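Local structure of reticulocyte binding protein (Streptococcus agalactiae COH1, 3FAW) at residues S543-G546 with I547-N550; Q691-T694 with A695-T699. The protein probably hydrolyses alpha-1,6-glucosidic linkages in pullulan and related alpha-glucans, as a secreted streptococcal pullulanase carrying a cell-wall anchor. All coordinates share one frame; numbering follows the deposited sequence.

How the contacts relate
Both contacts are short helical stretches of about two turns in the catalytic (beta/alpha)8 barrel region, and their centres lie 24 Å apart with about 15 Å between nearest atoms, so they do not touch. Contact 1 comes first along the chain, on helix 544-551, between the barrel strands 513-516 and 566-568. Contact 2 follows on helix 685-703, after the last barrel strand, 614-618, and before the antiparallel C-terminal sheet. Contact 1 meets that sheet directly, at strands 720-721 and 736-742. Contact 2 packs on helices 590-609 and 302-308, bridging late and early parts of the closed barrel. Contact 1 thus lies where the barrel region meets the C-terminal sheet, contact 2 where helix 685-703 packs on the barrel's outer helices.

Contact 1: S543-G546 with I547-N550; sequences SLQG and IFKN
The carbonyl oxygen of Gln545 accepts the backbone N-H of Lys549, with O to N 2.8 Å and an N-H...O angle of 164°, one of four successive i to i+4 bonds in the opening turns of the alpha helix 544-551. The series starts at the N-cap residue Ser543, whose O receives Ile547 N at 3.2 Å while its side chain makes no capping bond. Leu544 O to Phe548 N and Gly546 O to Asn550 N continue the ladder.

Lys549 also lays its own methylenes against the oxygen it bonds. With CG beside the backbone N (chi1 -73°), the chain turns back toward the preceding turn, and Lys549 CG reaches Gln545 O at 3.3 Å. Beyond CG the lysine is extended and crosses the bent chain of Gln545 obliquely. Its end lies across the glutamine chain in van der Waals contact, Lys549 NZ 3.5 Å from Gln545 CG and Lys549 CE 3.6 Å from Gln545 OE1; at 4.1 Å from Gln545 OE1, Lys549 NZ is too far for a hydrogen bond.

Ile547 behaves similarly on the buried side: its CG1 rests 3.3 Å from Ser543 O, and the side chain packs on Ser523 and Leu524 of helix 518-525 and on Ile737. Leu721 touches both Gln545 and Phe548, which places this face of the helix against the C-terminal sheet. Phe548 has CG anti to its backbone N (chi1 178°), which carries the ring away from the first turn yet leaves one edge near the glutamine: Gln545 OE1 sits close to the ring plane, 4.1 Å from Phe548 CD2.

Contact 2: Q691-T694 with A695-T699; sequences QAYT and AGLIT
Four consecutive i to i+4 backbone bonds join residues 691-694 to 695-699 in the middle of the long alpha helix 685-703. Ala695 N to Gln691 O, at 2.9 Å, is the shortest; Gly696 N to Ala692 O, Leu697 N to Tyr693 O and Ile698 N to Thr694 O are each close to 3.1 Å. Their N-H...O angles fall from 162° at the first bond to 147° at Leu697 and stay near that at Ile698, so the later two hydrogen bonds are less straight than the first.

Side chains of the second segment settle against the same carbonyls. Leu697 CG lies 3.4 Å from Tyr693 O, and Ile698 CG1 approaches Thr694 O at the same 3.4 Å. Leu697 CG and Ile698 CG1 both stand beside their own backbone N, which directs them back toward the preceding turn; for Leu697 chi1 is -72°. The apolar pair of the contact is Tyr693 with Leu697: methyl CD1 of the leucine meets Tyr693 CD2 at 3.9 Å and approaches the ring obliquely. Ala695 contributes its CB, 3.4 Å from Gln691 O, and this small side chain is about 5 Å from a bound calcium ion.

The polar ends are held by partners beyond the two segments: Tyr693 OH bonds to Asp779 O, and Thr694 OG1 to Thr690 O and Asn605 ND2. Two helices flank this stretch: Val606 of helix 590-609 touches both Tyr693 and Leu697, whereas Leu308 of helix 302-308 packs on Ala695 and Ile698, so helix 685-703 joins elements that precede the second and eighth barrel strands, 312-315 and 614-618.

Contact 1: S543-G546 with I547-N550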
loop_
_atom_site.group_PDB
_atom_site.type_symbol
_atom_site.label_atom_id
_atom_site.label_comp_id
_atom_site.label_asym_id
_atom_site.label_seq_id
_atom_site.Cartn_x
_atom_site.Cartn_y
_atom_site.Cartn_z
ATOM N N SER A 543 -10.140 -24.041 -15.585
ATOM C CA SER A 543 -10.016 -23.907 -17.037
ATOM C C SER A 543 -8.570 -23.541 -17.380
ATOM O O SER A 543 -8.047 -22.544 -16.886
ATOM C CB SER A 543 -10.975 -22.841 -17.573
ATOM O OG SER A 543 -10.840 -22.686 -18.975
ATOM N N LEU A 544 -7.928 -24.356 -18.212
ATOM C CA LEU A 544 -6.503 -24.184 -18.512
ATOM C C LEU A 544 -6.226 -22.969 -19.397
ATOM O O LEU A 544 -5.132 -22.412 -19.354
ATOM C CB LEU A 544 -5.933 -25.443 -19.170
ATOM C CG LEU A 544 -6.085 -26.747 -18.374
ATOM C CD1 LEU A 544 -5.383 -27.871 -19.099
ATOM C CD2 LEU A 544 -5.557 -26.603 -16.948
ATOM N N GLN A 545 -7.206 -22.563 -20.198
ATOM C CA GLN A 545 -7.052 -21.369 -21.036
ATOM C C GLN A 545 -6.929 -20.119 -20.158
ATOM O O GLN A 545 -6.068 -19.273 -20.390
ATOM C CB GLN A 545 -8.225 -21.236 -22.013
ATOM C CG GLN A 545 -7.951 -20.322 -23.208
ATOM C CD GLN A 545 -6.808 -20.810 -24.097
ATOM O OE1 GLN A 545 -6.091 -19.868 -24.702
ATOM N NE2 GLN A 545 -6.575 -22.012 -24.233
ATOM N N GLY A 546 -7.785 -20.028 -19.143
ATOM C CA GLY A 546 -7.742 -18.937 -18.171
ATOM C C GLY A 546 -6.443 -18.899 -17.386
ATOM O O GLY A 546 -5.871 -17.830 -17.189
ATOM N N ILE A 547 -5.989 -20.070 -16.937
ATOM C CA ILE A 547 -4.691 -20.217 -16.268
ATOM C C ILE A 547 -3.572 -19.778 -17.212
ATOM O O ILE A 547 -2.705 -18.993 -16.829
ATOM C CB ILE A 547 -4.422 -21.687 -15.811
ATOM C CG1 ILE A 547 -5.475 -22.169 -14.804
ATOM C CG2 ILE A 547 -3.038 -21.827 -15.160
ATOM C CD1 ILE A 547 -5.407 -21.479 -13.466
ATOM N N PHE A 548 -3.615 -20.271 -18.451
ATOM C CA PHE A 548 -2.598 -19.957 -19.454
ATOM C C PHE A 548 -2.536 -18.459 -19.740
ATOM O O PHE A 548 -1.457 -17.879 -19.791
ATOM C CB PHE A 548 -2.857 -20.727 -20.757
ATOM C CG PHE A 548 -1.865 -20.418 -21.847
ATOM C CD1 PHE A 548 -0.508 -20.622 -21.642
ATOM C CD2 PHE A 548 -2.285 -19.913 -23.072
ATOM C CE1 PHE A 548 0.419 -20.331 -22.638
ATOM C CE2 PHE A 548 -1.363 -19.626 -24.076
ATOM C CZ PHE A 548 -0.011 -19.834 -23.858
ATOM N N LYS A 549 -3.700 -17.841 -19.921
ATOM C CA LYS A 549 -3.780 -16.395 -20.129
ATOM C C LYS A 549 -3.249 -15.601 -18.930
ATOM O O LYS A 549 -2.599 -14.573 -19.112
ATOM C CB LYS A 549 -5.216 -15.981 -20.481
ATOM C CG LYS A 549 -5.613 -16.380 -21.898
ATOM C CD LYS A 549 -7.117 -16.392 -22.104
ATOM C CE LYS A 549 -7.467 -16.707 -23.567
ATOM N NZ LYS A 549 -8.911 -17.020 -23.751
ATOM N N ASN A 550 -3.518 -16.073 -17.712
ATOM C CA ASN A 550 -2.919 -15.469 -16.508
ATOM C C ASN A 550 -1.390 -15.558 -16.534
ATOM O O ASN A 550 -0.703 -14.566 -16.289
ATOM C CB ASN A 550 -3.467 -16.102 -15.224
ATOM C CG ASN A 550 -4.738 -15.433 -14.730
ATOM O OD1 ASN A 550 -5.745 -16.096 -14.468
ATOM N ND2 ASN A 550 -4.696 -14.113 -14.592
#

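Contact 2: Q691-T694 with A695-T699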
loop_
_atom_site.group_PDB
_atom_site.type_symbol
_atom_site.label_atom_id
_atom_site.label_comp_id
_atom_site.label_asym_id
_atom_site.label_seq_id
_atom_site.Cartn_x
_atom_site.Cartn_y
_atom_site.Cartn_z
ATOM N N GLN A 691 12.551 -23.185 0.746
ATOM C CA GLN A 691 13.173 -21.869 0.574
ATOM C C GLN A 691 14.316 -21.917 -0.449
ATOM O O GLN A 691 14.489 -20.973 -1.232
ATOM C CB GLN A 691 13.593 -21.263 1.931
ATOM C CG GLN A 691 15.062 -21.356 2.295
ATOM C CD GLN A 691 15.915 -20.294 1.622
ATOM O OE1 GLN A 691 15.593 -19.105 1.640
ATOM N NE2 GLN A 691 17.021 -20.720 1.044
ATOM N N ALA A 692 15.076 -23.014 -0.450
ATOM C CA ALA A 692 16.124 -23.230 -1.448
ATOM C C ALA A 692 15.510 -23.427 -2.833
ATOM O O ALA A 692 16.078 -23.007 -3.838
ATOM C CB ALA A 692 16.992 -24.439 -1.067
ATOM N N TYR A 693 14.342 -24.065 -2.873
ATOM C CA TYR A 693 13.584 -24.227 -4.116
ATOM C C TYR A 693 13.167 -22.855 -4.668
ATOM O O TYR A 693 13.358 -22.566 -5.852
ATOM C CB TYR A 693 12.353 -25.110 -3.865
ATOM C CG TYR A 693 11.805 -25.818 -5.086
ATOM C CD1 TYR A 693 12.418 -26.966 -5.584
ATOM C CD2 TYR A 693 10.652 -25.364 -5.720
ATOM C CE1 TYR A 693 11.909 -27.631 -6.695
ATOM C CE2 TYR A 693 10.137 -26.023 -6.834
ATOM C CZ TYR A 693 10.768 -27.154 -7.316
ATOM O OH TYR A 693 10.255 -27.805 -8.420
ATOM N N THR A 694 12.622 -22.012 -3.793
ATOM C CA THR A 694 12.171 -20.668 -4.167
ATOM C C THR A 694 13.333 -19.765 -4.597
ATOM O O THR A 694 13.212 -19.021 -5.572
ATOM C CB THR A 694 11.386 -20.008 -3.014
ATOM O OG1 THR A 694 10.305 -20.863 -2.626
ATOM C CG2 THR A 694 10.824 -18.650 -3.431
ATOM N N ALA A 695 14.451 -19.841 -3.874
ATOM C CA ALA A 695 15.674 -19.108 -4.236
ATOM C C ALA A 695 16.164 -19.457 -5.647
ATOM O O ALA A 695 16.560 -18.575 -6.407
ATOM C CB ALA A 695 16.775 -19.380 -3.220
ATOM N N GLY A 696 16.133 -20.746 -5.985
ATOM C CA GLY A 696 16.508 -21.220 -7.320
ATOM C C GLY A 696 15.553 -20.809 -8.432
ATOM O O GLY A 696 15.967 -20.613 -9.575
ATOM N N LEU A 697 14.268 -20.700 -8.104
ATOM C CA LEU A 697 13.267 -20.213 -9.052
ATOM C C LEU A 697 13.473 -18.726 -9.359
ATOM O O LEU A 697 13.226 -18.283 -10.479
ATOM C CB LEU A 697 11.847 -20.454 -8.519
ATOM C CG LEU A 697 11.366 -21.907 -8.504
ATOM C CD1 LEU A 697 10.046 -22.039 -7.750
ATOM C CD2 LEU A 697 11.238 -22.447 -9.928
ATOM N N ILE A 698 13.933 -17.960 -8.373
ATOM C CA ILE A 698 14.238 -16.545 -8.592
ATOM C C ILE A 698 15.447 -16.390 -9.525
ATOM O O ILE A 698 15.433 -15.547 -10.420
ATOM C CB ILE A 698 14.479 -15.778 -7.273
ATOM C CG1 ILE A 698 13.186 -15.712 -6.448
ATOM C CG2 ILE A 698 14.970 -14.347 -7.568
ATOM C CD1 ILE A 698 13.397 -15.284 -5.006
ATOM N N THR A 699 16.476 -17.212 -9.317
ATOM C CA THR A 699 17.660 -17.212 -10.184
ATOM C C THR A 699 17.271 -17.519 -11.629
ATOM O O THR A 699 17.652 -16.793 -12.546
ATOM C CB THR A 699 18.705 -18.245 -9.720
ATOM O OG1 THR A 699 19.076 -17.980 -8.363
ATOM C CG2 THR A 699 19.955 -18.212 -10.610
#